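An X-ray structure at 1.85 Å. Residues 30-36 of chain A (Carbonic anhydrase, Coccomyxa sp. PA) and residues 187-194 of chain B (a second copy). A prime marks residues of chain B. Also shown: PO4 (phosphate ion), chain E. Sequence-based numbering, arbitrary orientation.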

ATOM      1  N   TYR A  30      35.172  16.270  -1.778  1.00 36.99           N
ATOM      2  CA  TYR A  30      34.094  15.861  -0.805  1.00 37.33           C
ATOM      3  C   TYR A  30      32.761  15.622  -1.552  1.00 36.73           C
ATOM      4  O   TYR A  30      32.123  14.555  -1.360  1.00 37.88           O
ATOM      5  CB  TYR A  30      33.906  16.969   0.195  1.00 37.46           C
ATOM      6  CG  TYR A  30      33.087  16.582   1.405  1.00 39.31           C
ATOM      7  CD1 TYR A  30      33.625  15.777   2.414  1.00 36.33           C
ATOM      8  CD2 TYR A  30      31.759  17.067   1.544  1.00 39.09           C
ATOM      9  CE1 TYR A  30      32.878  15.459   3.563  1.00 42.79           C
ATOM     10  CE2 TYR A  30      30.990  16.765   2.702  1.00 41.90           C
ATOM     11  CZ  TYR A  30      31.545  15.963   3.689  1.00 43.74           C
ATOM     12  OH  TYR A  30      30.792  15.684   4.809  1.00 46.11           O
ATOM     13  N   PHE A  31      32.391  16.559  -2.420  1.00 34.94           N
ATOM     14  CA  PHE A  31      31.142  16.407  -3.237  1.00 34.55           C
ATOM     15  C   PHE A  31      31.472  15.845  -4.625  1.00 34.58           C
ATOM     16  O   PHE A  31      30.786  14.937  -5.173  1.00 32.63           O
ATOM     17  CB  PHE A  31      30.429  17.729  -3.339  1.00 33.39           C
ATOM     18  CG  PHE A  31      30.021  18.296  -2.010  1.00 35.27           C
ATOM     19  CD1 PHE A  31      29.053  17.609  -1.214  1.00 33.77           C
ATOM     20  CD2 PHE A  31      30.572  19.481  -1.534  1.00 31.36           C
ATOM     21  CE1 PHE A  31      28.695  18.099   0.023  1.00 36.33           C
ATOM     22  CE2 PHE A  31      30.200  20.022  -0.279  1.00 36.94           C
ATOM     23  CZ  PHE A  31      29.222  19.327   0.495  1.00 37.69           C
ATOM     24  N   SER A  32      32.586  16.326  -5.231  1.00 33.68           N
ATOM     25  CA  SER A  32      32.778  15.953  -6.610  1.00 32.98           C
ATOM     26  C   SER A  32      32.895  14.476  -6.774  1.00 32.13           C
ATOM     27  O   SER A  32      32.516  13.926  -7.834  1.00 31.32           O
ATOM     28  CB  SER A  32      33.988  16.720  -7.297  1.00 34.89           C
ATOM     29  OG  SER A  32      35.237  16.446  -6.590  1.00 34.20           O
ATOM     30  N   LYS A  33      33.459  13.757  -5.789  1.00 34.63           N
ATOM     31  CA  LYS A  33      33.622  12.340  -6.079  1.00 34.73           C
ATOM     32  C   LYS A  33      32.274  11.556  -6.142  1.00 34.84           C
ATOM     33  O   LYS A  33      32.240  10.422  -6.651  1.00 33.20           O
ATOM     34  CB  LYS A  33      34.504  11.636  -5.051  1.00 35.89           C
ATOM     35  CG  LYS A  33      33.964  11.779  -3.670  1.00 37.54           C
ATOM     36  CD  LYS A  33      34.814  11.115  -2.618  1.00 44.66           C
ATOM     37  CE  LYS A  33      34.442  11.735  -1.292  1.00 47.98           C
ATOM     38  NZ  LYS A  33      35.267  11.074  -0.323  1.00 49.99           N
ATOM     39  N   VAL A  34      31.192  12.192  -5.658  1.00 34.22           N
ATOM     40  CA  VAL A  34      29.874  11.520  -5.752  1.00 34.11           C
ATOM     41  C   VAL A  34      28.984  12.277  -6.717  1.00 36.78           C
ATOM     42  O   VAL A  34      27.732  12.148  -6.652  1.00 35.66           O
ATOM     43  CB  VAL A  34      29.190  11.414  -4.345  1.00 32.99           C
ATOM     44  CG1 VAL A  34      30.014  10.390  -3.503  1.00 35.65           C
ATOM     45  CG2 VAL A  34      29.073  12.761  -3.652  1.00 32.82           C
ATOM     46  N   ALA A  35      29.601  13.053  -7.644  1.00 34.76           N
ATOM     47  CA  ALA A  35      28.757  13.904  -8.497  1.00 36.31           C
ATOM     48  C   ALA A  35      28.002  13.029  -9.408  1.00 35.82           C
ATOM     49  O   ALA A  35      26.899  13.379  -9.807  1.00 37.66           O
ATOM     50  CB  ALA A  35      29.588  14.955  -9.290  1.00 35.13           C
ATOM     51  N   GLY A  36      28.561  11.877  -9.783  1.00 33.48           N
ATOM     52  CA  GLY A  36      27.838  11.069 -10.794  1.00 33.07           C
ATOM     53  C   GLY A  36      27.553   9.599 -10.499  1.00 33.07           C
ATOM     54  O   GLY A  36      27.129   8.841 -11.396  1.00 33.49           O
TER
ATOM     55  N   VAL B 187      15.809  21.496  -5.119  1.00 28.58           N
ATOM     56  CA  VAL B 187      16.613  20.454  -5.731  1.00 28.22           C
ATOM     57  C   VAL B 187      18.057  20.545  -5.258  1.00 30.77           C
ATOM     58  O   VAL B 187      18.534  21.596  -5.030  1.00 32.40           O
ATOM     59  CB  VAL B 187      16.534  20.522  -7.237  1.00 29.05           C
ATOM     60  CG1 VAL B 187      17.251  21.703  -7.745  1.00 33.09           C
ATOM     61  CG2 VAL B 187      17.038  19.299  -7.847  1.00 28.68           C
ATOM     62  N   TYR B 188      18.704  19.417  -5.083  1.00 29.70           N
ATOM     63  CA  TYR B 188      20.063  19.341  -4.558  1.00 30.59           C
ATOM     64  C   TYR B 188      20.983  18.783  -5.613  1.00 28.74           C
ATOM     65  O   TYR B 188      20.600  17.951  -6.342  1.00 28.55           O
ATOM     66  CB  TYR B 188      20.100  18.439  -3.341  1.00 27.82           C
ATOM     67  CG  TYR B 188      21.421  18.209  -2.639  1.00 29.43           C
ATOM     68  CD1 TYR B 188      21.954  19.144  -1.797  1.00 30.98           C
ATOM     69  CD2 TYR B 188      22.083  17.016  -2.750  1.00 29.71           C
ATOM     70  CE1 TYR B 188      23.111  18.916  -1.130  1.00 32.00           C
ATOM     71  CE2 TYR B 188      23.247  16.789  -2.075  1.00 28.66           C
ATOM     72  CZ  TYR B 188      23.749  17.740  -1.273  1.00 31.85           C
ATOM     73  OH  TYR B 188      24.894  17.496  -0.622  1.00 34.39           O
ATOM     74  N   THR B 189      22.212  19.280  -5.650  1.00 31.90           N
ATOM     75  CA  THR B 189      23.226  18.800  -6.570  1.00 31.26           C
ATOM     76  C   THR B 189      24.314  18.049  -5.807  1.00 30.71           C
ATOM     77  O   THR B 189      25.094  18.634  -5.140  1.00 32.92           O
ATOM     78  CB  THR B 189      23.853  19.944  -7.379  1.00 31.16           C
ATOM     79  OG1 THR B 189      22.845  20.673  -8.070  1.00 30.07           O
ATOM     80  CG2 THR B 189      24.779  19.398  -8.375  1.00 30.82           C
ATOM     81  N   PRO B 190      24.332  16.741  -5.917  1.00 30.66           N
ATOM     82  CA  PRO B 190      25.205  15.928  -5.094  1.00 32.00           C
ATOM     83  C   PRO B 190      26.668  16.285  -5.309  1.00 33.60           C
ATOM     84  O   PRO B 190      27.404  16.324  -4.386  1.00 33.97           O
ATOM     85  CB  PRO B 190      24.918  14.528  -5.578  1.00 30.91           C
ATOM     86  CG  PRO B 190      23.618  14.618  -6.174  1.00 32.29           C
ATOM     87  CD  PRO B 190      23.526  15.910  -6.795  1.00 30.10           C
ATOM     88  N   GLY B 191      27.037  16.528  -6.547  1.00 35.37           N
ATOM     89  CA  GLY B 191      28.393  17.041  -6.922  1.00 34.49           C
ATOM     90  C   GLY B 191      28.844  18.404  -6.409  1.00 36.15           C
ATOM     91  O   GLY B 191      30.035  18.710  -6.568  1.00 35.91           O
ATOM     92  N   THR B 192      27.999  19.239  -5.784  1.00 34.16           N
ATOM     93  CA  THR B 192      28.446  20.546  -5.264  1.00 34.40           C
ATOM     94  C   THR B 192      28.016  20.794  -3.836  1.00 35.98           C
ATOM     95  O   THR B 192      28.497  21.675  -3.101  1.00 35.26           O
ATOM     96  CB  THR B 192      27.876  21.715  -6.121  1.00 35.82           C
ATOM     97  OG1 THR B 192      26.436  21.708  -6.065  1.00 32.64           O
ATOM     98  CG2 THR B 192      28.282  21.585  -7.608  1.00 33.88           C
ATOM     99  N   GLY B 193      27.048  19.969  -3.412  1.00 34.19           N
ATOM    100  CA  GLY B 193      26.501  20.115  -2.045  1.00 33.59           C
ATOM    101  C   GLY B 193      25.483  21.236  -1.951  1.00 32.12           C
ATOM    102  O   GLY B 193      25.081  21.612  -0.839  1.00 34.57           O
ATOM    103  N   LEU B 194      25.066  21.817  -3.071  1.00 31.76           N
ATOM    104  CA  LEU B 194      24.160  23.003  -2.961  1.00 31.03           C
ATOM    105  C   LEU B 194      22.685  22.651  -3.290  1.00 30.36           C
ATOM    106  O   LEU B 194      22.442  21.905  -4.207  1.00 28.87           O
ATOM    107  CB  LEU B 194      24.555  24.098  -3.984  1.00 31.64           C
ATOM    108  CG  LEU B 194      25.995  24.637  -3.766  1.00 31.35           C
ATOM    109  CD1 LEU B 194      26.175  25.578  -4.941  1.00 32.42           C
ATOM    110  CD2 LEU B 194      25.967  25.376  -2.420  1.00 35.91           C
TER
HETATM  111  P   PO4 E 230      37.134   7.968  -0.397  0.50 49.81           P
HETATM  112  O1  PO4 E 230      37.651   9.320  -0.120  0.50 46.30           O
HETATM  113  O2  PO4 E 230      37.275   7.618  -1.872  0.50 49.86           O
HETATM  114  O3  PO4 E 230      37.845   6.913   0.431  0.50 47.90           O
HETATM  115  O4  PO4 E 230      35.683   7.961  -0.053  0.50 49.28           O
HETATM  116  O   HOH W   1      25.943  16.096  -8.954  1.00 35.40           O

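What does the start of the chain A stretch bring to the contact? Tyr30 stays out of reach, and Phe31 does most of the work. Its CA-to-CB bond points toward chain B, and with chi1 in the m well the ring lies against the turn that follows the strand of chain B. Gly193′ CA sits 3.6 Å from the ring centroid, 12° off the normal, a CH-pi contact over the face. Thr192′ O approaches the same ring, 3.4 Å from Phe31 CD2, while Tyr188′ OH reaches to 3.9 Å from Phe31 CE1.

Why does glycine suit position 193′? A CB there would lie 2.5 Å from Phe31 CZ, a clash, and the positive phi would also jam it against the preceding carbonyl oxygen. The turn holds its shape through its own backbone: Thr192′ N and Gly193′ N both donate to Thr189′ O, at 3.0 and 2.9 Å.

What do Ser32 and Lys33 add? Very little across the contact, since both side chains start away from chain B. Ser32 N comes no nearer than 3.7 Å to Gly191′ O, and Lys33 NZ instead donates to the phosphate, 3.0 Å to PO4 O1 and 3.2 Å to PO4 O4.

How do Val34 and Ala35 close the contact? Val34 O packs 3.8 Å from Pro190′ CB, in a buried spot where both nonpolar side chains are at home. Next to it, Ala35 CB touches Gly191′ CA at 3.4 Å; a CB on Gly191′ would come within 2.6 Å of that methyl, so the close approach depends on glycine. No direct hydrogen bond joins the stretches, but a water bridges them, donating to Ala35 O at 3.0 Å and accepting from Gly191′ N at 2.7 Å. Packing and this water therefore hold the contact, which buries 301 Å² in all.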